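Local coordinates for protein fructose-bisphosphate aldolase (Thermus caldophilus, PDB 2FJK) that belongs to the class II fructose-bisphosphate aldolase family, folds as a TIM barrel and holds 1,3-dihydroxyacetonephosphate in a pocket at its mouth, at residues I174-G179 and L205-A210; P187-P192 and P236-K241; G209-P214 and I250-D255. All coordinates share one frame; numbering follows the deposited sequence.

Contact 1. Residues I174-G179 and L205-A210; sequences IGTSHG and LVLHGA. With 13P (1,3-dihydroxyacetonephosphate), chain E.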
loop_
_atom_site.group_PDB
_atom_site.type_symbol
_atom_site.label_atom_id
_atom_site.label_comp_id
_atom_site.label_asym_id
_atom_site.label_seq_id
_atom_site.Cartn_x
_atom_site.Cartn_y
_atom_site.Cartn_z
ATOM N N ILE A 174 -13.513 28.570 -23.806
ATOM C CA ILE A 174 -14.311 28.813 -24.999
ATOM C C ILE A 174 -15.793 28.998 -24.738
ATOM O O ILE A 174 -16.614 28.761 -25.628
ATOM C CB ILE A 174 -14.149 27.672 -26.002
ATOM C CG1 ILE A 174 -14.604 26.349 -25.368
ATOM C CG2 ILE A 174 -12.703 27.599 -26.450
ATOM C CD1 ILE A 174 -14.493 25.152 -26.295
ATOM N N GLY A 175 -16.136 29.408 -23.522
ATOM C CA GLY A 175 -17.530 29.624 -23.204
ATOM C C GLY A 175 -18.104 28.843 -22.041
ATOM O O GLY A 175 -19.255 29.080 -21.680
ATOM N N THR A 176 -17.334 27.914 -21.467
ATOM C CA THR A 176 -17.808 27.122 -20.322
ATOM C C THR A 176 -17.426 27.784 -18.997
ATOM O O THR A 176 -16.559 28.664 -18.959
ATOM C CB THR A 176 -17.203 25.701 -20.307
ATOM O OG1 THR A 176 -15.792 25.794 -20.095
ATOM C CG2 THR A 176 -17.457 24.986 -21.622
ATOM N N SER A 177 -18.078 27.356 -17.915
ATOM C CA SER A 177 -17.810 27.886 -16.584
ATOM C C SER A 177 -18.405 26.928 -15.549
ATOM O O SER A 177 -19.365 26.213 -15.848
ATOM C CB SER A 177 -18.414 29.291 -16.435
ATOM O OG SER A 177 -19.830 29.257 -16.321
ATOM N N HIS A 178 -17.836 26.912 -14.338
ATOM C CA HIS A 178 -18.292 26.008 -13.271
ATOM C C HIS A 178 -19.662 26.357 -12.685
ATOM O O HIS A 178 -20.166 27.469 -12.856
ATOM C CB HIS A 178 -17.285 25.979 -12.110
ATOM C CG HIS A 178 -15.898 25.580 -12.504
ATOM N ND1 HIS A 178 -15.612 24.392 -13.143
ATOM C CD2 HIS A 178 -14.710 26.210 -12.335
ATOM C CE1 HIS A 178 -14.309 24.311 -13.353
ATOM N NE2 HIS A 178 -13.740 25.400 -12.873
ATOM N N GLY A 179 -20.255 25.396 -11.984
ATOM C CA GLY A 179 -21.539 25.640 -11.356
ATOM C C GLY A 179 -22.760 25.275 -12.165
ATOM O O GLY A 179 -22.659 24.868 -13.319
ATOM N N LEU A 205 -6.466 18.643 -25.680
ATOM C CA LEU A 205 -7.170 19.786 -25.102
ATOM C C LEU A 205 -8.096 19.377 -23.976
ATOM O O LEU A 205 -8.617 18.262 -23.969
ATOM C CB LEU A 205 -7.978 20.516 -26.176
ATOM C CG LEU A 205 -7.184 21.082 -27.353
ATOM C CD1 LEU A 205 -8.108 21.777 -28.340
ATOM C CD2 LEU A 205 -6.106 22.037 -26.865
ATOM N N VAL A 206 -8.318 20.298 -23.043
ATOM C CA VAL A 206 -9.159 20.035 -21.881
ATOM C C VAL A 206 -10.301 21.022 -21.694
ATOM O O VAL A 206 -10.116 22.236 -21.797
ATOM C CB VAL A 206 -8.309 20.039 -20.605
ATOM C CG1 VAL A 206 -9.127 19.510 -19.429
ATOM C CG2 VAL A 206 -7.059 19.221 -20.837
ATOM N N LEU A 207 -11.480 20.489 -21.390
ATOM C CA LEU A 207 -12.665 21.309 -21.197
ATOM C C LEU A 207 -13.242 21.197 -19.786
ATOM O O LEU A 207 -13.778 20.160 -19.412
ATOM C CB LEU A 207 -13.736 20.899 -22.213
ATOM C CG LEU A 207 -14.983 21.773 -22.329
ATOM C CD1 LEU A 207 -14.573 23.167 -22.789
ATOM C CD2 LEU A 207 -15.954 21.147 -23.320
ATOM N N HIS A 208 -13.131 22.270 -19.007
ATOM C CA HIS A 208 -13.675 22.278 -17.654
ATOM C C HIS A 208 -15.052 22.914 -17.640
ATOM O O HIS A 208 -15.533 23.380 -18.668
ATOM C CB HIS A 208 -12.754 23.032 -16.691
ATOM C CG HIS A 208 -11.491 22.300 -16.374
ATOM N ND1 HIS A 208 -10.365 22.378 -17.165
ATOM C CD2 HIS A 208 -11.189 21.440 -15.373
ATOM C CE1 HIS A 208 -9.424 21.600 -16.662
ATOM N NE2 HIS A 208 -9.898 21.019 -15.576
ATOM N N GLY A 209 -15.678 22.925 -16.464
ATOM C CA GLY A 209 -17.001 23.500 -16.318
ATOM C C GLY A 209 -17.914 22.972 -17.399
ATOM O O GLY A 209 -18.699 23.721 -17.987
ATOM N N ALA A 210 -17.830 21.667 -17.644
ATOM C CA ALA A 210 -18.619 21.057 -18.702
ATOM C C ALA A 210 -19.853 20.270 -18.293
ATOM O O ALA A 210 -20.382 19.517 -19.102
ATOM C CB ALA A 210 -17.715 20.185 -19.576
HETATM P P 13P E . -18.671 21.716 -13.245
HETATM O O1P 13P E . -19.157 22.570 -11.977
HETATM O O2P 13P E . -19.376 22.353 -14.511
HETATM O O3P 13P E . -19.134 20.237 -13.075
HETATM O O1 13P E . -17.069 21.805 -13.329
HETATM C C1 13P E . -16.346 20.675 -13.812
HETATM C C2 13P E . -14.937 21.167 -14.033
HETATM O O2 13P E . -14.752 22.176 -14.708
HETATM C C3 13P E . -13.745 20.427 -13.428
HETATM O O3 13P E . -12.539 21.143 -13.674
#
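The irregular loop 174-179 runs past the end of strand 205-207 and comes closest where the CA atoms of His178 and Gly209 lie 4.2 Å apart. This is the C-terminal mouth of a TIM barrel, where the loops that follow neighbouring strands line the ligand pocket. Gly209 sits at positive phi, and its lack of a side chain lets the Ser177-His178 backbone pass directly against it. Thr176 turns its hydroxyl between its own N and carbonyl carbon (chi1 66°), so that OG1 donates to His208 O at 2.8 Å, from well above the carbonyl plane (38° out of it). The same torsion places its methyl CG2 3.6 Å from Leu207 CD1. Ile174 reaches that leucine methyl too, tip to tip through CD1 at 4.0 Å, the two chains crossing at about a right angle. His178 and His208 take no part in this apolar patch: both point ring edges at 1,3-dihydroxyacetonephosphate, and both meet the ring of His81. ND1 of His178 donates to O1 of the ligand at 3.0 Å. The backbone N of Gly179 grips the phosphate oxygen O1P at 3.0 Å, the bond nearly straight at 169°.

Contact 2. Residues P187-P192 and P236-K241; sequences PFIDHP and PEDIKK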
loop_
_atom_site.group_PDB
_atom_site.type_symbol
_atom_site.label_atom_id
_atom_site.label_comp_id
_atom_site.label_asym_id
_atom_site.label_seq_id
_atom_site.Cartn_x
_atom_site.Cartn_y
_atom_site.Cartn_z
ATOM N N PRO A 187 -25.847 28.143 -23.343
ATOM C CA PRO A 187 -24.627 28.953 -23.257
ATOM C C PRO A 187 -23.768 28.817 -24.509
ATOM O O PRO A 187 -23.499 27.715 -24.972
ATOM C CB PRO A 187 -23.942 28.411 -21.999
ATOM C CG PRO A 187 -24.416 26.999 -21.933
ATOM C CD PRO A 187 -25.874 27.125 -22.279
ATOM N N PHE A 188 -23.341 29.949 -25.053
ATOM C CA PHE A 188 -22.534 29.946 -26.267
ATOM C C PHE A 188 -21.151 29.332 -26.120
ATOM O O PHE A 188 -20.394 29.670 -25.217
ATOM C CB PHE A 188 -22.372 31.371 -26.802
ATOM C CG PHE A 188 -21.519 31.455 -28.038
ATOM C CD1 PHE A 188 -21.971 30.933 -29.248
ATOM C CD2 PHE A 188 -20.255 32.031 -27.987
ATOM C CE1 PHE A 188 -21.176 30.984 -30.389
ATOM C CE2 PHE A 188 -19.451 32.087 -29.122
ATOM C CZ PHE A 188 -19.911 31.563 -30.326
ATOM N N ILE A 189 -20.821 28.433 -27.035
ATOM C CA ILE A 189 -19.516 27.800 -27.034
ATOM C C ILE A 189 -18.815 28.235 -28.311
ATOM O O ILE A 189 -19.322 28.011 -29.409
ATOM C CB ILE A 189 -19.628 26.265 -27.021
ATOM C CG1 ILE A 189 -20.553 25.817 -25.887
ATOM C CG2 ILE A 189 -18.245 25.652 -26.889
ATOM C CD1 ILE A 189 -20.194 26.365 -24.530
ATOM N N ASP A 190 -17.656 28.863 -28.163
ATOM C CA ASP A 190 -16.891 29.346 -29.305
ATOM C C ASP A 190 -16.195 28.192 -30.017
ATOM O O ASP A 190 -15.003 27.963 -29.824
ATOM C CB ASP A 190 -15.846 30.361 -28.838
ATOM C CG ASP A 190 -15.437 31.316 -29.934
ATOM O OD1 ASP A 190 -15.157 30.846 -31.055
ATOM O OD2 ASP A 190 -15.390 32.538 -29.669
ATOM N N HIS A 191 -16.939 27.472 -30.846
ATOM C CA HIS A 191 -16.379 26.333 -31.566
ATOM C C HIS A 191 -15.285 26.701 -32.563
ATOM O O HIS A 191 -14.285 25.991 -32.678
ATOM C CB HIS A 191 -17.495 25.557 -32.263
ATOM C CG HIS A 191 -18.376 24.797 -31.319
ATOM N ND1 HIS A 191 -17.890 23.823 -30.472
ATOM C CD2 HIS A 191 -19.711 24.855 -31.098
ATOM C CE1 HIS A 191 -18.887 23.312 -29.771
ATOM N NE2 HIS A 191 -20.004 23.919 -30.133
ATOM N N PRO A 192 -15.453 27.816 -33.296
ATOM C CA PRO A 192 -14.423 28.208 -34.261
ATOM C C PRO A 192 -13.117 28.468 -33.531
ATOM O O PRO A 192 -12.043 28.102 -34.003
ATOM C CB PRO A 192 -14.996 29.481 -34.881
ATOM C CG PRO A 192 -16.468 29.245 -34.802
ATOM C CD PRO A 192 -16.627 28.696 -33.408
ATOM N N PRO A 236 -25.262 19.019 -24.798
ATOM C CA PRO A 236 -24.612 17.779 -25.237
ATOM C C PRO A 236 -23.983 17.877 -26.628
ATOM O O PRO A 236 -22.863 17.407 -26.850
ATOM C CB PRO A 236 -25.746 16.758 -25.190
ATOM C CG PRO A 236 -26.576 17.240 -24.051
ATOM C CD PRO A 236 -26.612 18.744 -24.276
ATOM N N GLU A 237 -24.701 18.485 -27.566
ATOM C CA GLU A 237 -24.178 18.618 -28.923
ATOM C C GLU A 237 -22.895 19.447 -28.951
ATOM O O GLU A 237 -21.974 19.150 -29.714
ATOM C CB GLU A 237 -25.241 19.223 -29.844
ATOM C CG GLU A 237 -26.487 18.337 -30.000
ATOM C CD GLU A 237 -26.156 16.933 -30.503
ATOM O OE1 GLU A 237 -25.454 16.818 -31.534
ATOM O OE2 GLU A 237 -26.602 15.943 -29.873
ATOM N N ASP A 238 -22.827 20.477 -28.113
ATOM C CA ASP A 238 -21.627 21.299 -28.049
ATOM C C ASP A 238 -20.482 20.463 -27.509
ATOM O O ASP A 238 -19.329 20.643 -27.900
ATOM C CB ASP A 238 -21.850 22.529 -27.171
ATOM C CG ASP A 238 -22.633 23.604 -27.886
ATOM O OD1 ASP A 238 -22.273 23.899 -29.044
ATOM O OD2 ASP A 238 -23.589 24.154 -27.302
ATOM N N ILE A 239 -20.802 19.537 -26.613
ATOM C CA ILE A 239 -19.774 18.658 -26.073
ATOM C C ILE A 239 -19.251 17.761 -27.209
ATOM O O ILE A 239 -18.050 17.546 -27.339
ATOM C CB ILE A 239 -20.336 17.776 -24.924
ATOM C CG1 ILE A 239 -20.659 18.650 -23.708
ATOM C CG2 ILE A 239 -19.326 16.672 -24.556
ATOM C CD1 ILE A 239 -19.434 19.254 -23.024
ATOM N N LYS A 240 -20.155 17.259 -28.041
ATOM C CA LYS A 240 -19.757 16.386 -29.143
ATOM C C LYS A 240 -18.855 17.074 -30.168
ATOM O O LYS A 240 -17.811 16.546 -30.547
ATOM C CB LYS A 240 -20.997 15.830 -29.853
ATOM C CG LYS A 240 -21.724 14.747 -29.083
ATOM C CD LYS A 240 -22.973 14.317 -29.833
ATOM C CE LYS A 240 -23.706 13.211 -29.099
ATOM N NZ LYS A 240 -24.959 12.825 -29.810
ATOM N N LYS A 241 -19.270 18.248 -30.622
ATOM C CA LYS A 241 -18.494 18.995 -31.604
ATOM C C LYS A 241 -17.140 19.347 -31.004
ATOM O O LYS A 241 -16.099 19.134 -31.629
ATOM C CB LYS A 241 -19.240 20.268 -31.996
ATOM C CG LYS A 241 -18.640 21.032 -33.167
ATOM C CD LYS A 241 -19.554 22.189 -33.540
ATOM C CE LYS A 241 -19.073 22.926 -34.782
ATOM N NZ LYS A 241 -20.041 23.986 -35.191
HETATM O O HOH W 1 -24.213 24.795 -24.624
#
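Hydrogen bonding centres on Asp238, whose two carboxylate oxygens are both engaged. OD1 accepts from His191 NE2 at 2.5 Å, a short bond with an N-H...O angle of 162°. The donor comes to the anti lone pair of OD1, away from OD2, while OD1 lies close to the imidazole plane; even so, the ring and carboxylate planes are turned 34° from each other. The other oxygen, OD2, forms a salt bridge with NE of Arg186 and accepts a hydrogen bond from a water at 2.8 Å. That water donates its second hydrogen to Pro187 O at 3.0 Å, so it ties the start of segment 187-192 to the helix. The carboxylate would tend to favour a charged His191 ring, and the nearby ammonium group of Lys241 to oppose it.

On the outside of the barrel, the loop leading into helix 191-200 and the first residues of that helix lie against helix 236-244; each helix leads into a strand of the parallel sheet. Asp190 is the N-cap of the first, its OD1 accepting from Arg193 N, and His191 opens the first turn with its side chain directed at the second helix.

Packing sandwiches the imidazole. Over one face lies Lys241, CG anti to its backbone N and the chain extended beyond, so that CD stands 3.6 Å from the ring centroid and only 11° off the normal, a CH-pi contact. Under the opposite face Ile189 CG2 sits toward the rim, 3.8 Å from the plane of the His191 ring. The ammonium group travels on past the ring, leaving Lys241 NZ 5.1 Å from His191 NE2. The other branch of Ile189 turns to the carboxylate, CG1 resting 3.6 Å from Asp238 CG.

Contact 3. Residues G209-P214 and I250-D255; sequences GASAVP and INTDTD. With 13P (1,3-dihydroxyacetonephosphate), chain E.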
loop_
_atom_site.group_PDB
_atom_site.type_symbol
_atom_site.label_atom_id
_atom_site.label_comp_id
_atom_site.label_asym_id
_atom_site.label_seq_id
_atom_site.Cartn_x
_atom_site.Cartn_y
_atom_site.Cartn_z
ATOM N N GLY A 209 -15.678 22.925 -16.464
ATOM C CA GLY A 209 -17.001 23.500 -16.318
ATOM C C GLY A 209 -17.914 22.972 -17.399
ATOM O O GLY A 209 -18.699 23.721 -17.987
ATOM N N ALA A 210 -17.830 21.667 -17.644
ATOM C CA ALA A 210 -18.619 21.057 -18.702
ATOM C C ALA A 210 -19.853 20.270 -18.293
ATOM O O ALA A 210 -20.382 19.517 -19.102
ATOM C CB ALA A 210 -17.715 20.185 -19.576
ATOM N N SER A 211 -20.326 20.433 -17.063
ATOM C CA SER A 211 -21.523 19.705 -16.647
ATOM C C SER A 211 -22.712 20.043 -17.559
ATOM O O SER A 211 -22.774 21.124 -18.141
ATOM C CB SER A 211 -21.886 20.028 -15.195
ATOM O OG SER A 211 -21.208 19.173 -14.290
ATOM N N ALA A 212 -23.653 19.110 -17.664
ATOM C CA ALA A 212 -24.835 19.285 -18.502
ATOM C C ALA A 212 -25.999 19.845 -17.686
ATOM O O ALA A 212 -26.901 20.483 -18.225
ATOM C CB ALA A 212 -25.230 17.936 -19.140
ATOM N N VAL A 213 -25.968 19.604 -16.383
ATOM C CA VAL A 213 -27.014 20.088 -15.495
ATOM C C VAL A 213 -28.390 19.817 -16.120
ATOM O O VAL A 213 -29.191 20.738 -16.309
ATOM C CB VAL A 213 -26.844 21.600 -15.249
ATOM C CG1 VAL A 213 -27.550 21.998 -13.964
ATOM C CG2 VAL A 213 -25.349 21.955 -15.197
ATOM N N PRO A 214 -28.677 18.540 -16.443
ATOM C CA PRO A 214 -29.941 18.110 -17.052
ATOM C C PRO A 214 -31.185 18.591 -16.324
ATOM O O PRO A 214 -31.260 18.540 -15.095
ATOM C CB PRO A 214 -29.822 16.584 -17.072
ATOM C CG PRO A 214 -28.899 16.300 -15.912
ATOM C CD PRO A 214 -27.857 17.372 -16.071
ATOM N N ILE A 250 -12.700 15.914 -20.512
ATOM C CA ILE A 250 -13.854 16.679 -20.077
ATOM C C ILE A 250 -14.137 16.480 -18.592
ATOM O O ILE A 250 -14.340 15.356 -18.122
ATOM C CB ILE A 250 -15.089 16.276 -20.893
ATOM C CG1 ILE A 250 -14.727 16.251 -22.378
ATOM C CG2 ILE A 250 -16.209 17.264 -20.661
ATOM C CD1 ILE A 250 -15.819 15.720 -23.260
ATOM N N ASN A 251 -14.156 17.586 -17.856
ATOM C CA ASN A 251 -14.405 17.548 -16.424
ATOM C C ASN A 251 -15.884 17.666 -16.074
ATOM O O ASN A 251 -16.602 18.498 -16.632
ATOM C CB ASN A 251 -13.627 18.667 -15.744
ATOM C CG ASN A 251 -12.269 18.219 -15.235
ATOM O OD1 ASN A 251 -12.096 17.963 -14.037
ATOM N ND2 ASN A 251 -11.296 18.122 -16.138
ATOM N N THR A 252 -16.327 16.831 -15.134
ATOM C CA THR A 252 -17.717 16.822 -14.662
ATOM C C THR A 252 -17.731 16.759 -13.140
ATOM O O THR A 252 -17.162 15.840 -12.549
ATOM C CB THR A 252 -18.493 15.596 -15.180
ATOM O OG1 THR A 252 -18.398 15.543 -16.602
ATOM C CG2 THR A 252 -19.970 15.682 -14.776
ATOM N N ASP A 253 -18.400 17.721 -12.509
ATOM C CA ASP A 253 -18.457 17.775 -11.055
ATOM C C ASP A 253 -19.878 18.068 -10.564
ATOM O O ASP A 253 -20.469 17.258 -9.856
ATOM C CB ASP A 253 -17.474 18.847 -10.559
ATOM C CG ASP A 253 -17.404 18.940 -9.053
ATOM O OD1 ASP A 253 -18.020 18.107 -8.363
ATOM O OD2 ASP A 253 -16.718 19.857 -8.555
ATOM N N THR A 254 -20.411 19.229 -10.940
ATOM C CA THR A 254 -21.763 19.632 -10.560
ATOM C C THR A 254 -22.824 18.536 -10.791
ATOM O O THR A 254 -23.641 18.261 -9.909
ATOM C CB THR A 254 -22.209 20.895 -11.348
ATOM O OG1 THR A 254 -21.422 22.022 -10.943
ATOM C CG2 THR A 254 -23.681 21.190 -11.102
ATOM N N ASP A 255 -22.819 17.926 -11.975
ATOM C CA ASP A 255 -23.796 16.887 -12.288
ATOM C C ASP A 255 -23.818 15.785 -11.230
ATOM O O ASP A 255 -24.885 15.331 -10.828
ATOM C CB ASP A 255 -23.524 16.259 -13.668
ATOM C CG ASP A 255 -23.860 17.197 -14.830
ATOM O OD1 ASP A 255 -24.685 18.117 -14.657
ATOM O OD2 ASP A 255 -23.305 16.997 -15.931
HETATM P P 13P E . -18.671 21.716 -13.245
HETATM O O1P 13P E . -19.157 22.570 -11.977
HETATM O O2P 13P E . -19.376 22.353 -14.511
HETATM O O3P 13P E . -19.134 20.237 -13.075
HETATM O O1 13P E . -17.069 21.805 -13.329
HETATM C C1 13P E . -16.346 20.675 -13.812
HETATM C C2 13P E . -14.937 21.167 -14.033
HETATM O O2 13P E . -14.752 22.176 -14.708
HETATM C C3 13P E . -13.745 20.427 -13.428
HETATM O O3 13P E . -12.539 21.143 -13.674
#
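Two backbone amides are clamped by one carboxylate: Asp255 accepts from Ala212 N through OD2 at 2.8 Å, nearly straight at 167°, and from Val213 N through OD1 at 2.6 Å. Both oxygens use their syn lone pairs, so the carboxylate grips loop 209-214 like a fork. Asp255 N donates to Ser211 OG at 3.1 Å. Ser211 OG and Asp255 CG both lie anti to their own carbonyl carbon, beside the backbone N.

Apolar contact is mainly at the strand end, where Ala210 CB presses on Ile250 CG2 at 3.5 Å, tight for two methyls.

Ligand bonds gather on the phosphate of 1,3-dihydroxyacetonephosphate. O3P is gripped three times, by Ser211 OG at 2.6 Å, by Asp253 N at 2.7 Å and by Thr254 N at 2.7 Å. Ser211 OG thus donates to the phosphate while accepting from Asp255 N. Thr254 OG1 adds a bond to O1P at 2.5 Å, and Ser211 N a weak one to O2P. The N-terminal dipole of helix 254-270 would be expected to steady the phosphate charge. Strand-end loop and helix N-terminus closing on one phosphate are consistent with the standard phosphate-binding site of TIM barrels, at the C-terminal ends of consecutive strands.

Contacts 1 and 3 are adjoining parts of one buried site near the centre of the chain: they share Gly209 and Ala210, stand on the neighbouring strands 205-207 and 247-252, and both touch the ligand. Contact 2 lies about 16 Å from the chain centre, among the outer helices, and is also largely buried, with the exposed Lys241 on its outer side. The chemistry follows place. At the mouth, backbone amides, hydroxyls and a histidine bind the ligand; farther out, a histidine, a carboxylate and a water join loop and helix. The layers still touch: Ile174 O probably accepts from Asp190 N, and Ile239 of helix 236-244 packs on Leu207, Ala210 and Ile250.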